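Local coordinates for protein topoisomerase IV subunit A (Escherichia coli, PDB 1ZVT) that probably helps topoisomerase IV to decatenate DNA and remove its supercoils through this beta-pinwheel C-terminal domain, which probably binds DNA, at residues F49-G54 against P82-D87; R55-D60 against L78-G83; G26-A31 against R68-P73; V4-S9 against M89-D94; Q199-I204 against L213-L218. All blocks are in the same frame, centred on the assembly; numbering follows the deposited sequence.

Overall arrangement
Following the chain from its N terminus, strand 3-9 opens contact 4, which closes only at 89-94 and therefore encloses contacts 1, 2 and 3. Contact 3 starts at 26-31 and ends at 68-73, between the opening and the closing segments of contacts 1 and 2, so it crosses both. Contact 2 closes at 78-83 and contact 1 at 82-87; they share Pro82 and Gly83 and meet through Asp51 and Tyr57. Contact 1 pairs two strands of the second antiparallel sheet, contact 2 lays a loop against that sheet, contact 3 lies at the border of the first, and contact 4 packs the two together. Contact 5, in series with the others, shapes the last sheet.

Contact 1 of 5, residues F49-G54 against P82-D87; sequences FVDSTG and PGATVD
Ser52 and Thr85 are joined twice. Ser52 N gives to Thr85 O at 2.9 Å, and Thr85 N gives to Ser52 OG at 3.0 Å. A chi1 of 54° sets that OG between the backbone N and the carbonyl carbon of Ser52, a short polar reach that serine suits. Thr85 OG1 in turn donates to Asp87 OD1 (2.7 Å). Asp87 N gives to Val50 O at 3.1 Å. Asp51, in a non-hydrogen-bonded antiparallel pair with Val86, makes an Asx turn: chi1 of 78° sets its CG likewise between backbone N and carbonyl carbon, and OD1 accepts Thr53 N at 2.8 Å and Thr53 OG1 at 2.7 Å, both from one face. OD1 is also bonded to Arg55 N. An alanine at Asp51 would probably leave Thr53 N, Thr53 OG1, Arg55 N and the hydroxyl of Tyr57 without their carboxylate, with only the backbone bond to hold the type I turn. Gly54 closes that turn with backbone angles at which a CB would press on the carbonyl O of Thr53. At the other end Val86 CG1 meets Phe49 CD2 at 3.7 Å. Strand 47-51 has strand 86-90 on one border and strand 55-59 on the other; Leu74 packs on Phe49 and Val86.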
# COMPACT_ATOMS: atom_id res chain seq x y z
N PHE A 49 7.19 -8.49 -0.27
CA PHE A 49 7.59 -7.21 -0.82
C PHE A 49 6.80 -6.99 -2.09
O PHE A 49 6.57 -7.92 -2.88
CB PHE A 49 9.10 -7.20 -1.12
CG PHE A 49 9.93 -7.42 0.11
CD1 PHE A 49 10.33 -8.70 0.47
CD2 PHE A 49 10.25 -6.34 0.93
CE1 PHE A 49 11.06 -8.92 1.66
CE2 PHE A 49 10.98 -6.56 2.13
CZ PHE A 49 11.38 -7.85 2.47
N VAL A 50 6.38 -5.75 -2.31
CA VAL A 50 5.76 -5.38 -3.58
C VAL A 50 6.64 -4.33 -4.28
O VAL A 50 7.01 -3.32 -3.66
CB VAL A 50 4.34 -4.84 -3.36
CG1 VAL A 50 3.73 -4.50 -4.71
CG2 VAL A 50 3.46 -5.90 -2.64
N ASP A 51 6.98 -4.58 -5.54
CA ASP A 51 7.81 -3.61 -6.29
C ASP A 51 7.00 -2.58 -7.06
O ASP A 51 5.76 -2.65 -7.12
CB ASP A 51 8.90 -4.30 -7.16
CG ASP A 51 8.37 -4.89 -8.48
OD1 ASP A 51 7.28 -4.52 -8.94
OD2 ASP A 51 9.09 -5.72 -9.06
N SER A 52 7.72 -1.60 -7.63
CA SER A 52 7.09 -0.46 -8.30
C SER A 52 6.35 -0.83 -9.59
O SER A 52 5.62 0.01 -10.13
CB SER A 52 8.16 0.60 -8.60
OG SER A 52 9.21 0.01 -9.31
N THR A 53 6.53 -2.05 -10.07
CA THR A 53 5.88 -2.56 -11.27
C THR A 53 4.66 -3.43 -10.97
O THR A 53 3.98 -3.90 -11.89
CB THR A 53 6.85 -3.34 -12.20
OG1 THR A 53 7.18 -4.61 -11.63
CG2 THR A 53 8.13 -2.55 -12.46
N GLY A 54 4.37 -3.60 -9.69
CA GLY A 54 3.19 -4.38 -9.26
C GLY A 54 3.45 -5.86 -9.06
O GLY A 54 2.51 -6.66 -8.95
N PRO A 82 14.05 -4.16 -14.68
CA PRO A 82 14.91 -2.99 -14.87
C PRO A 82 14.32 -1.70 -14.27
O PRO A 82 13.20 -1.32 -14.60
CB PRO A 82 15.02 -2.87 -16.40
CG PRO A 82 14.74 -4.23 -16.92
CD PRO A 82 13.86 -4.94 -15.92
N GLY A 83 15.05 -1.07 -13.35
CA GLY A 83 14.64 0.23 -12.80
C GLY A 83 13.60 0.19 -11.70
O GLY A 83 13.24 1.23 -11.13
N ALA A 84 13.12 -1.01 -11.37
CA ALA A 84 12.09 -1.18 -10.35
C ALA A 84 12.71 -1.02 -8.98
O ALA A 84 13.90 -1.35 -8.78
CB ALA A 84 11.45 -2.56 -10.47
N THR A 85 11.90 -0.54 -8.04
CA THR A 85 12.30 -0.41 -6.65
C THR A 85 11.33 -1.22 -5.78
O THR A 85 10.20 -1.48 -6.19
CB THR A 85 12.25 1.05 -6.17
OG1 THR A 85 10.97 1.63 -6.50
CG2 THR A 85 13.37 1.89 -6.81
N VAL A 86 11.77 -1.58 -4.58
CA VAL A 86 10.89 -2.23 -3.60
C VAL A 86 10.23 -1.18 -2.73
O VAL A 86 10.90 -0.49 -1.94
CB VAL A 86 11.66 -3.22 -2.72
CG1 VAL A 86 10.82 -3.68 -1.54
CG2 VAL A 86 12.11 -4.42 -3.56
N ASP A 87 8.92 -1.06 -2.86
CA ASP A 87 8.23 0.07 -2.25
C ASP A 87 7.40 -0.27 -1.03
O ASP A 87 7.10 0.60 -0.20
CB ASP A 87 7.34 0.75 -3.30
CG ASP A 87 8.14 1.37 -4.42
OD1 ASP A 87 9.38 1.51 -4.28
OD2 ASP A 87 7.55 1.70 -5.47

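Contact 2 of 5, residues R55-D60 against L78-G83; sequences RSYAID and LTLPPG
Tyr57 and Leu78 carry most of this contact. Tyr57 CG lies anti to the carbonyl carbon (chi1 -52°), and from there the ring runs on past Leu78 toward Leu80 and Pro81. The leucine lays CD1 over one face of the tyrosine ring, 4.3 Å from its centroid and 23° off the normal, a CH-pi contact displaced toward the rim. Its other methyl, CD2, turns to the base of the same side chain, 3.7 Å from Tyr57 CB, and also touches Ile59 CD1 at 3.8 Å; CD2 alone bridges two residues on the same side of the strand, while CD1 is left for the ring face. Farther out on the ring, Leu80 CD2 comes within 3.7 Å of Tyr57 CZ, and Pro81 CD packs 3.5 Å from Tyr57 OH. Thr79 O lies at the ring edge, near its plane. Beyond the ring, Arg55 lends only the aliphatic part of its chain, CD resting 4.0 Å from Pro81 CG.

The second shell fixes these groups. Tyr57 OH is hydrogen-bonded to Asp51 OD2, so the ring is held at its far end as well as through the backbone. Arg55 NE is bonded to Ala121 O, which draws the guanidinium away from the proline, and Thr79 OG1 is paired with Arg120 NH1. A phenylalanine in place of Tyr57 would probably keep the leucine-covered face but leave Asp51 OD2 without its hydroxyl mate and the ring less firmly fixed.

With no hydrogen bond made directly between 55-60 and 78-83, cohesion here is apolar: the loop sheathes the strand with leucine and proline carbons, while the polar ends of Tyr57, Arg55 and Thr79 find their partners elsewhere.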
# COMPACT_ATOMS: atom_id res chain seq x y z
N ARG A 55 4.73 -6.24 -9.00
CA ARG A 55 5.09 -7.64 -8.71
C ARG A 55 5.22 -7.85 -7.20
O ARG A 55 5.64 -6.94 -6.50
CB ARG A 55 6.40 -8.02 -9.42
CG ARG A 55 6.29 -7.95 -10.96
CD ARG A 55 7.49 -8.62 -11.64
NE ARG A 55 7.49 -10.09 -11.50
CZ ARG A 55 6.88 -10.94 -12.32
NH1 ARG A 55 6.15 -10.50 -13.35
NH2 ARG A 55 6.98 -12.24 -12.11
N SER A 56 4.87 -9.04 -6.71
CA SER A 56 5.07 -9.39 -5.30
C SER A 56 6.03 -10.58 -5.13
O SER A 56 6.14 -11.43 -6.02
CB SER A 56 3.75 -9.67 -4.57
OG SER A 56 3.12 -10.84 -5.09
N TYR A 57 6.71 -10.62 -3.98
CA TYR A 57 7.76 -11.58 -3.73
C TYR A 57 7.68 -11.97 -2.27
O TYR A 57 7.43 -11.10 -1.43
CB TYR A 57 9.14 -10.94 -3.94
CG TYR A 57 9.37 -10.24 -5.24
CD1 TYR A 57 8.92 -8.94 -5.44
CD2 TYR A 57 10.11 -10.86 -6.26
CE1 TYR A 57 9.17 -8.27 -6.65
CE2 TYR A 57 10.36 -10.19 -7.46
CZ TYR A 57 9.89 -8.91 -7.63
OH TYR A 57 10.11 -8.25 -8.81
N ALA A 58 7.91 -13.24 -1.97
CA ALA A 58 8.00 -13.67 -0.58
C ALA A 58 9.39 -14.18 -0.23
O ALA A 58 10.04 -14.85 -1.05
CB ALA A 58 6.98 -14.75 -0.29
N ILE A 59 9.84 -13.87 0.98
CA ILE A 59 11.15 -14.32 1.47
C ILE A 59 10.93 -14.97 2.85
O ILE A 59 10.10 -14.50 3.64
CB ILE A 59 12.14 -13.12 1.60
CG1 ILE A 59 12.53 -12.56 0.22
CG2 ILE A 59 13.41 -13.50 2.42
CD1 ILE A 59 13.57 -11.40 0.28
N ASP A 60 11.64 -16.05 3.12
CA ASP A 60 11.61 -16.72 4.42
C ASP A 60 12.55 -15.96 5.38
O ASP A 60 13.75 -15.82 5.11
CB ASP A 60 12.03 -18.19 4.23
CG ASP A 60 11.98 -19.01 5.52
OD1 ASP A 60 11.95 -18.46 6.64
OD2 ASP A 60 12.02 -20.27 5.41
N LEU A 78 16.00 -11.05 -4.85
CA LEU A 78 14.86 -10.89 -5.77
C LEU A 78 15.32 -10.43 -7.12
O LEU A 78 16.26 -9.63 -7.21
CB LEU A 78 13.88 -9.83 -5.23
CG LEU A 78 13.48 -9.90 -3.76
CD1 LEU A 78 12.56 -8.69 -3.42
CD2 LEU A 78 12.78 -11.23 -3.46
N THR A 79 14.64 -10.92 -8.15
CA THR A 79 14.92 -10.53 -9.53
C THR A 79 13.96 -9.40 -9.87
O THR A 79 12.81 -9.65 -10.22
CB THR A 79 14.67 -11.66 -10.51
OG1 THR A 79 15.44 -12.81 -10.11
CG2 THR A 79 15.07 -11.24 -11.92
N LEU A 80 14.43 -8.17 -9.70
CA LEU A 80 13.59 -7.01 -9.97
C LEU A 80 13.67 -6.63 -11.44
O LEU A 80 14.74 -6.75 -12.05
CB LEU A 80 14.01 -5.84 -9.08
CG LEU A 80 13.96 -6.07 -7.56
CD1 LEU A 80 14.47 -4.85 -6.80
CD2 LEU A 80 12.55 -6.42 -7.10
N PRO A 81 12.54 -6.17 -12.02
CA PRO A 81 12.56 -5.61 -13.37
C PRO A 81 13.53 -4.43 -13.47
O PRO A 81 13.83 -3.78 -12.47
CB PRO A 81 11.12 -5.14 -13.58
CG PRO A 81 10.31 -6.02 -12.68
CD PRO A 81 11.17 -6.20 -11.46
N PRO A 82 14.05 -4.16 -14.68
CA PRO A 82 14.91 -2.99 -14.87
C PRO A 82 14.32 -1.70 -14.27
O PRO A 82 13.20 -1.32 -14.60
CB PRO A 82 15.02 -2.87 -16.40
CG PRO A 82 14.74 -4.23 -16.92
CD PRO A 82 13.86 -4.94 -15.92
N GLY A 83 15.05 -1.07 -13.35
CA GLY A 83 14.64 0.23 -12.80
C GLY A 83 13.60 0.19 -11.70
O GLY A 83 13.24 1.23 -11.13

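Contact 3 of 5, residues G26-A31 against R68-P73; sequences GLNYKA and RGQGEP
Asn28 is the first residue of the 26-31 loop to meet Gln70. Its CG is anti to the backbone N (chi1 -176°); the amide crosses the glutamine chain obliquely, with OD1 3.3 Å from Gln70 CG. The two amide groups are turned 48° against each other, so they neither stack nor lie in one plane. On the backbone side, Asn28 O is bonded to Arg15 NH2. Tyr29 follows with its CA 5.0 Å from that of Gln70, but its CB bond points away: the ring turns inward, where it makes a cation-pi contact with Arg15 and its OH is bonded to Ala24 O. It is the main chain of Tyr29 that faces the other segment, with Tyr29 O 3.5 Å from Gln70 NE2. Lys30 then passes beside the end of the glutamine, its CA 3.5 Å from Gln70 NE2. A water joins the two backbones, accepting from Lys30 N at 3.0 Å and donating to Gln70 O at 3.0 Å. The rest of the lysine chain leads off toward Trp13.

Gln70 suits this partly exposed place at the surface because its long, extended chain offers both carbon and amide surface. Gly69 and Gly71 flank it with positive phi values that favour glycine. The segment leads into strand 72-73, which crosses over after the second sheet's hairpin to complete the first sheet beside strand 13-18; this interleaving of strands is the hallmark of the beta-pinwheel.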
# COMPACT_ATOMS: atom_id res chain seq x y z
N GLY A 26 16.94 2.99 14.98
CA GLY A 26 18.21 3.09 15.70
C GLY A 26 19.29 2.08 15.33
O GLY A 26 20.39 2.11 15.87
N LEU A 27 18.98 1.17 14.41
CA LEU A 27 19.96 0.19 13.95
C LEU A 27 21.07 0.82 13.12
O LEU A 27 20.96 1.98 12.70
CB LEU A 27 19.28 -0.90 13.12
CG LEU A 27 18.23 -1.72 13.87
CD1 LEU A 27 17.41 -2.54 12.89
CD2 LEU A 27 18.89 -2.63 14.90
N ASN A 28 22.13 0.04 12.90
CA ASN A 28 23.24 0.41 12.04
C ASN A 28 22.79 0.38 10.58
O ASN A 28 22.21 -0.61 10.12
CB ASN A 28 24.38 -0.58 12.29
CG ASN A 28 25.65 -0.26 11.51
OD1 ASN A 28 26.50 -1.14 11.31
ND2 ASN A 28 25.80 0.98 11.08
N TYR A 29 23.04 1.46 9.85
CA TYR A 29 22.82 1.46 8.41
C TYR A 29 24.13 1.76 7.72
O TYR A 29 25.01 2.39 8.31
CB TYR A 29 21.74 2.45 8.01
CG TYR A 29 20.40 2.02 8.56
CD1 TYR A 29 19.96 2.47 9.80
CD2 TYR A 29 19.59 1.14 7.84
CE1 TYR A 29 18.74 2.05 10.33
CE2 TYR A 29 18.37 0.71 8.35
CZ TYR A 29 17.95 1.18 9.59
OH TYR A 29 16.74 0.74 10.10
N LYS A 30 24.29 1.28 6.48
CA LYS A 30 25.50 1.61 5.72
C LYS A 30 25.50 3.10 5.37
O LYS A 30 24.45 3.74 5.35
CB LYS A 30 25.61 0.72 4.48
CG LYS A 30 24.67 1.07 3.36
CD LYS A 30 24.62 -0.02 2.32
CE LYS A 30 23.58 0.32 1.26
NZ LYS A 30 24.19 1.07 0.12
N ALA A 31 26.68 3.66 5.14
CA ALA A 31 26.79 5.07 4.81
C ALA A 31 25.81 5.46 3.70
O ALA A 31 25.76 4.79 2.66
CB ALA A 31 28.22 5.39 4.36
N ARG A 68 22.25 -7.13 13.99
CA ARG A 68 23.65 -6.72 13.88
C ARG A 68 24.11 -6.77 12.43
O ARG A 68 23.80 -7.70 11.68
CB ARG A 68 24.51 -7.60 14.78
CG ARG A 68 24.14 -7.48 16.24
CD ARG A 68 24.50 -8.73 17.04
NE ARG A 68 24.20 -8.51 18.46
CZ ARG A 68 25.11 -8.29 19.40
NH1 ARG A 68 26.41 -8.27 19.10
NH2 ARG A 68 24.72 -8.09 20.66
N GLY A 69 24.88 -5.77 12.04
CA GLY A 69 25.27 -5.67 10.65
C GLY A 69 24.36 -4.65 10.01
O GLY A 69 23.63 -3.94 10.72
N GLN A 70 24.41 -4.57 8.69
CA GLN A 70 23.76 -3.48 7.96
C GLN A 70 22.70 -4.04 7.01
O GLN A 70 22.17 -3.34 6.16
CB GLN A 70 24.82 -2.64 7.22
CG GLN A 70 25.66 -1.79 8.19
CD GLN A 70 26.96 -1.24 7.59
OE1 GLN A 70 27.54 -1.81 6.65
NE2 GLN A 70 27.43 -0.12 8.14
N GLY A 71 22.38 -5.32 7.23
CA GLY A 71 21.44 -6.03 6.38
C GLY A 71 22.09 -6.55 5.12
O GLY A 71 23.31 -6.60 5.00
N GLU A 72 21.25 -6.96 4.17
CA GLU A 72 21.72 -7.43 2.87
C GLU A 72 20.76 -6.92 1.79
O GLU A 72 19.58 -6.76 2.05
CB GLU A 72 21.85 -8.96 2.88
CG GLU A 72 20.57 -9.73 2.78
CD GLU A 72 20.80 -11.22 2.59
OE1 GLU A 72 21.65 -11.78 3.36
OE2 GLU A 72 20.12 -11.79 1.68
N PRO A 73 21.28 -6.63 0.57
CA PRO A 73 20.43 -6.02 -0.45
C PRO A 73 19.33 -6.95 -0.97
O PRO A 73 19.58 -8.13 -1.24
CB PRO A 73 21.42 -5.70 -1.59
CG PRO A 73 22.55 -6.69 -1.39
CD PRO A 73 22.66 -6.86 0.10
O HOH W 1 22.15 -0.42 5.35

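Contact 4 of 5, residues V4-S9 against M89-D94; sequences VTIVLS and MLMESD
Met89 is pushed in against Ile6 and Leu8, and this is the tight part of the contact. Its chain runs out extended, CG anti to the backbone N, until chi3 of 59° bends the terminal methyl aside. That turn sets CE 3.6 Å from Leu8 CB and 3.5 Å from Ile6 O, while SD lies 3.8 Å from Ile6 CG2. The methionine tip therefore sits over the backbone between two residues of the strand, a place for which an unbranched, flexible chain is well suited.

Ile6 is shared between the two methionines. Its CG2 branch serves Met89, whereas CG1 faces Met91 SD at 3.8 Å, the two side chains crossing at about a right angle. Met91 stays extended throughout, and its CE ends 4.0 Å from Val4 CG2. This end is looser: the Met91 tip meets a single methyl of Val4. The strand ends at Leu90; Met91 is already beyond it, and the chain runs on to the exposed Ser93 and Asp94.

The touching parts run nearly antiparallel, 169° apart, yet Leu8 CA and Met89 CA are 7.9 Å from each other, too far for backbone pairing; the join is made by side chains, with Met89 CE also resting against Ile6 O. Strand 3-9 belongs to the first sheet and strand 86-90 borders the second. Val39 of strand 35-42 packs on Ile6 and both methionines, and Val47 of strand 47-51 touches Ile6 and Met89, so the contact lies in the apolar layer between two neighbouring sheets.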
# COMPACT_ATOMS: atom_id res chain seq x y z
N VAL A 4 9.79 -12.11 15.18
CA VAL A 4 10.81 -11.38 14.44
C VAL A 4 10.25 -10.04 13.97
O VAL A 4 9.02 -9.89 13.82
CB VAL A 4 11.32 -12.15 13.18
CG1 VAL A 4 12.04 -13.45 13.60
CG2 VAL A 4 10.19 -12.46 12.21
N THR A 5 11.16 -9.11 13.71
CA THR A 5 10.84 -7.84 13.03
C THR A 5 11.70 -7.77 11.79
O THR A 5 12.92 -7.93 11.88
CB THR A 5 11.14 -6.64 13.93
OG1 THR A 5 10.33 -6.73 15.09
CG2 THR A 5 10.84 -5.32 13.21
N ILE A 6 11.07 -7.54 10.65
CA ILE A 6 11.83 -7.37 9.42
C ILE A 6 11.97 -5.87 9.17
O ILE A 6 10.99 -5.13 9.24
CB ILE A 6 11.14 -8.02 8.20
CG1 ILE A 6 10.63 -9.45 8.51
CG2 ILE A 6 12.07 -7.95 6.99
CD1 ILE A 6 11.71 -10.41 9.05
N VAL A 7 13.19 -5.43 8.90
CA VAL A 7 13.50 -4.00 8.74
C VAL A 7 14.02 -3.75 7.34
O VAL A 7 14.96 -4.42 6.88
CB VAL A 7 14.57 -3.56 9.77
CG1 VAL A 7 14.91 -2.03 9.62
CG2 VAL A 7 14.10 -3.90 11.20
N LEU A 8 13.39 -2.79 6.67
CA LEU A 8 13.71 -2.39 5.29
C LEU A 8 14.33 -1.01 5.31
O LEU A 8 13.83 -0.10 5.99
CB LEU A 8 12.42 -2.34 4.47
CG LEU A 8 12.52 -1.82 3.03
CD1 LEU A 8 13.39 -2.78 2.17
CD2 LEU A 8 11.10 -1.64 2.43
N SER A 9 15.42 -0.85 4.58
CA SER A 9 16.09 0.44 4.52
C SER A 9 15.76 1.19 3.22
O SER A 9 15.21 0.60 2.27
CB SER A 9 17.60 0.27 4.66
OG SER A 9 18.15 -0.22 3.44
N MET A 89 6.25 -3.41 2.02
CA MET A 89 6.58 -4.62 2.76
C MET A 89 5.42 -5.00 3.68
O MET A 89 4.85 -4.12 4.37
CB MET A 89 7.84 -4.37 3.61
CG MET A 89 8.29 -5.54 4.44
SD MET A 89 9.92 -5.34 5.25
CE MET A 89 9.66 -3.88 6.29
N LEU A 90 5.05 -6.27 3.70
CA LEU A 90 3.92 -6.74 4.51
C LEU A 90 4.26 -8.06 5.19
O LEU A 90 4.97 -8.91 4.62
CB LEU A 90 2.70 -6.99 3.62
CG LEU A 90 2.05 -5.74 3.03
CD1 LEU A 90 2.68 -5.35 1.70
CD2 LEU A 90 0.56 -6.00 2.87
N MET A 91 3.69 -8.26 6.37
CA MET A 91 3.77 -9.53 7.05
C MET A 91 2.46 -9.68 7.81
O MET A 91 2.21 -8.95 8.77
CB MET A 91 4.97 -9.53 8.00
CG MET A 91 5.47 -10.86 8.39
SD MET A 91 7.14 -10.76 9.10
CE MET A 91 7.58 -12.48 9.18
N GLU A 92 1.61 -10.58 7.34
CA GLU A 92 0.24 -10.76 7.85
C GLU A 92 -0.12 -12.24 7.86
O GLU A 92 0.63 -13.09 7.34
CB GLU A 92 -0.77 -10.01 6.95
CG GLU A 92 -0.47 -8.50 6.73
CD GLU A 92 -0.70 -7.62 7.98
OE1 GLU A 92 -1.52 -8.00 8.84
OE2 GLU A 92 -0.08 -6.54 8.13
N SER A 93 -1.28 -12.57 8.42
CA SER A 93 -1.75 -13.95 8.41
C SER A 93 -2.12 -14.32 6.98
O SER A 93 -2.43 -13.43 6.17
CB SER A 93 -2.95 -14.10 9.35
OG SER A 93 -4.04 -13.34 8.87
N ASP A 94 -2.07 -15.61 6.66
CA ASP A 94 -2.31 -16.06 5.28
C ASP A 94 -3.64 -15.55 4.73
O ASP A 94 -3.76 -15.23 3.55
CB ASP A 94 -2.34 -17.59 5.21
CG ASP A 94 -0.98 -18.23 5.28
OD1 ASP A 94 0.04 -17.52 5.10
OD2 ASP A 94 -0.93 -19.46 5.49

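Contact 5 of 5, residues Q199-I204 against L213-L218; sequences QSTLTI and LRPEEL
Leu202 and Leu213 form a hydrogen-bonded antiparallel pair, with Leu213 N giving to Leu202 O at 2.7 Å and Leu202 N to Leu213 O at 3.0 Å. Thr201 CA adds a weaker C-H contact to that same Leu213 O. Both leucine side chains lie on one face of the sheet. On it Leu213 CD1 meets Ile204 CD1 at 3.9 Å, and Leu202 CD1 meets Leu218 CD1 at 4.1 Å, the latter two side chains crossing at about a right angle. Leu218 reaches back from the helix to do this.

Pro215, in the first turn of the helix, fills the corner where the chain leaves the strand. Its CD packs 3.4 Å from Ser200 O and its CG lies 3.6 Å from Gln199 OE1; the glutamine chain bends at chi2 (-60°), and the two side chains cross at about a right angle. Proline suits this first turn, where its lack of an N-H costs no helical bond.

At the N-cap position Arg214 is held by Glu217. The guanidinium grips the carboxylate side-on: NE donates to the syn lone pair of OE1, nearly straight, and NH2 gives to OE2 at 2.8 Å. Glu217 OE1 also accepts Arg214 N at 2.7 Å, which ties the carboxylate to the helix start as well. The negative charge near the N terminus of the helix would probably be stabilised by its dipole.

Strands 201-206 and 209-213 make a beta hairpin, and the short helix 215-219 follows directly. With strand 240-244 on its other border, this hairpin forms the last, three-stranded sheet of the beta-pinwheel domain.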
# COMPACT_ATOMS: atom_id res chain seq x y z
N GLN A 199 -17.26 5.21 11.30
CA GLN A 199 -17.43 6.48 11.99
C GLN A 199 -16.13 7.30 12.03
O GLN A 199 -15.87 8.06 12.97
CB GLN A 199 -18.01 6.28 13.40
CG GLN A 199 -19.51 5.89 13.41
CD GLN A 199 -20.41 6.95 12.75
OE1 GLN A 199 -20.60 8.05 13.28
NE2 GLN A 199 -20.98 6.62 11.58
N SER A 200 -15.30 7.16 10.99
CA SER A 200 -14.06 7.92 10.91
C SER A 200 -14.24 9.40 10.56
O SER A 200 -15.22 9.79 9.88
CB SER A 200 -13.12 7.28 9.89
OG SER A 200 -12.87 5.93 10.22
N THR A 201 -13.27 10.21 10.99
CA THR A 201 -13.17 11.62 10.62
C THR A 201 -11.82 11.78 9.94
O THR A 201 -10.85 11.18 10.38
CB THR A 201 -13.23 12.54 11.86
OG1 THR A 201 -14.52 12.41 12.48
CG2 THR A 201 -12.97 13.99 11.51
N LEU A 202 -11.80 12.54 8.85
CA LEU A 202 -10.59 12.90 8.11
C LEU A 202 -10.39 14.40 8.17
O LEU A 202 -11.31 15.18 7.89
CB LEU A 202 -10.69 12.49 6.63
CG LEU A 202 -10.23 11.06 6.33
CD1 LEU A 202 -11.33 10.06 6.57
CD2 LEU A 202 -9.79 11.01 4.90
N THR A 203 -9.17 14.81 8.51
CA THR A 203 -8.82 16.22 8.45
C THR A 203 -7.74 16.31 7.40
O THR A 203 -6.74 15.62 7.49
CB THR A 203 -8.30 16.72 9.80
OG1 THR A 203 -9.33 16.56 10.80
CG2 THR A 203 -7.91 18.17 9.73
N ILE A 204 -7.96 17.15 6.39
CA ILE A 204 -7.08 17.20 5.23
C ILE A 204 -6.55 18.62 5.11
O ILE A 204 -7.33 19.58 5.15
CB ILE A 204 -7.86 16.79 3.93
CG1 ILE A 204 -8.46 15.39 4.07
CG2 ILE A 204 -6.98 16.89 2.69
CD1 ILE A 204 -9.33 14.95 2.90
N LEU A 213 -13.72 16.46 7.68
CA LEU A 213 -14.83 15.68 7.16
C LEU A 213 -15.20 14.65 8.20
O LEU A 213 -14.55 13.63 8.32
CB LEU A 213 -14.43 14.99 5.85
CG LEU A 213 -13.87 15.96 4.81
CD1 LEU A 213 -13.17 15.21 3.69
CD2 LEU A 213 -14.99 16.85 4.28
N ARG A 214 -16.25 14.94 8.97
CA ARG A 214 -16.77 13.95 9.90
C ARG A 214 -17.64 12.95 9.14
O ARG A 214 -17.89 13.15 7.95
CB ARG A 214 -17.61 14.62 11.01
CG ARG A 214 -16.88 15.71 11.79
CD ARG A 214 -17.92 16.58 12.50
NE ARG A 214 -18.93 17.05 11.55
CZ ARG A 214 -20.01 17.76 11.86
NH1 ARG A 214 -20.25 18.11 13.12
NH2 ARG A 214 -20.86 18.12 10.89
N PRO A 215 -18.14 11.90 9.82
CA PRO A 215 -19.04 10.95 9.15
C PRO A 215 -20.16 11.63 8.37
O PRO A 215 -20.48 11.19 7.25
CB PRO A 215 -19.60 10.13 10.31
CG PRO A 215 -18.50 10.15 11.31
CD PRO A 215 -17.88 11.51 11.22
N GLU A 216 -20.73 12.69 8.94
CA GLU A 216 -21.78 13.48 8.27
C GLU A 216 -21.34 13.98 6.90
O GLU A 216 -22.06 13.80 5.92
CB GLU A 216 -22.27 14.64 9.16
CG GLU A 216 -23.06 14.17 10.41
CD GLU A 216 -22.19 13.87 11.64
OE1 GLU A 216 -20.95 13.69 11.53
OE2 GLU A 216 -22.77 13.79 12.74
N GLU A 217 -20.15 14.58 6.82
CA GLU A 217 -19.62 15.05 5.54
C GLU A 217 -19.27 13.88 4.60
O GLU A 217 -19.49 13.96 3.40
CB GLU A 217 -18.40 15.94 5.75
CG GLU A 217 -18.70 17.33 6.36
CD GLU A 217 -18.92 17.31 7.87
OE1 GLU A 217 -18.50 16.33 8.52
OE2 GLU A 217 -19.52 18.26 8.41
N LEU A 218 -18.73 12.79 5.14
CA LEU A 218 -18.34 11.67 4.27
C LEU A 218 -19.55 10.96 3.66
O LEU A 218 -19.46 10.40 2.58
CB LEU A 218 -17.42 10.68 5.01
CG LEU A 218 -16.06 11.28 5.43
CD1 LEU A 218 -15.38 10.38 6.47
CD2 LEU A 218 -15.15 11.53 4.23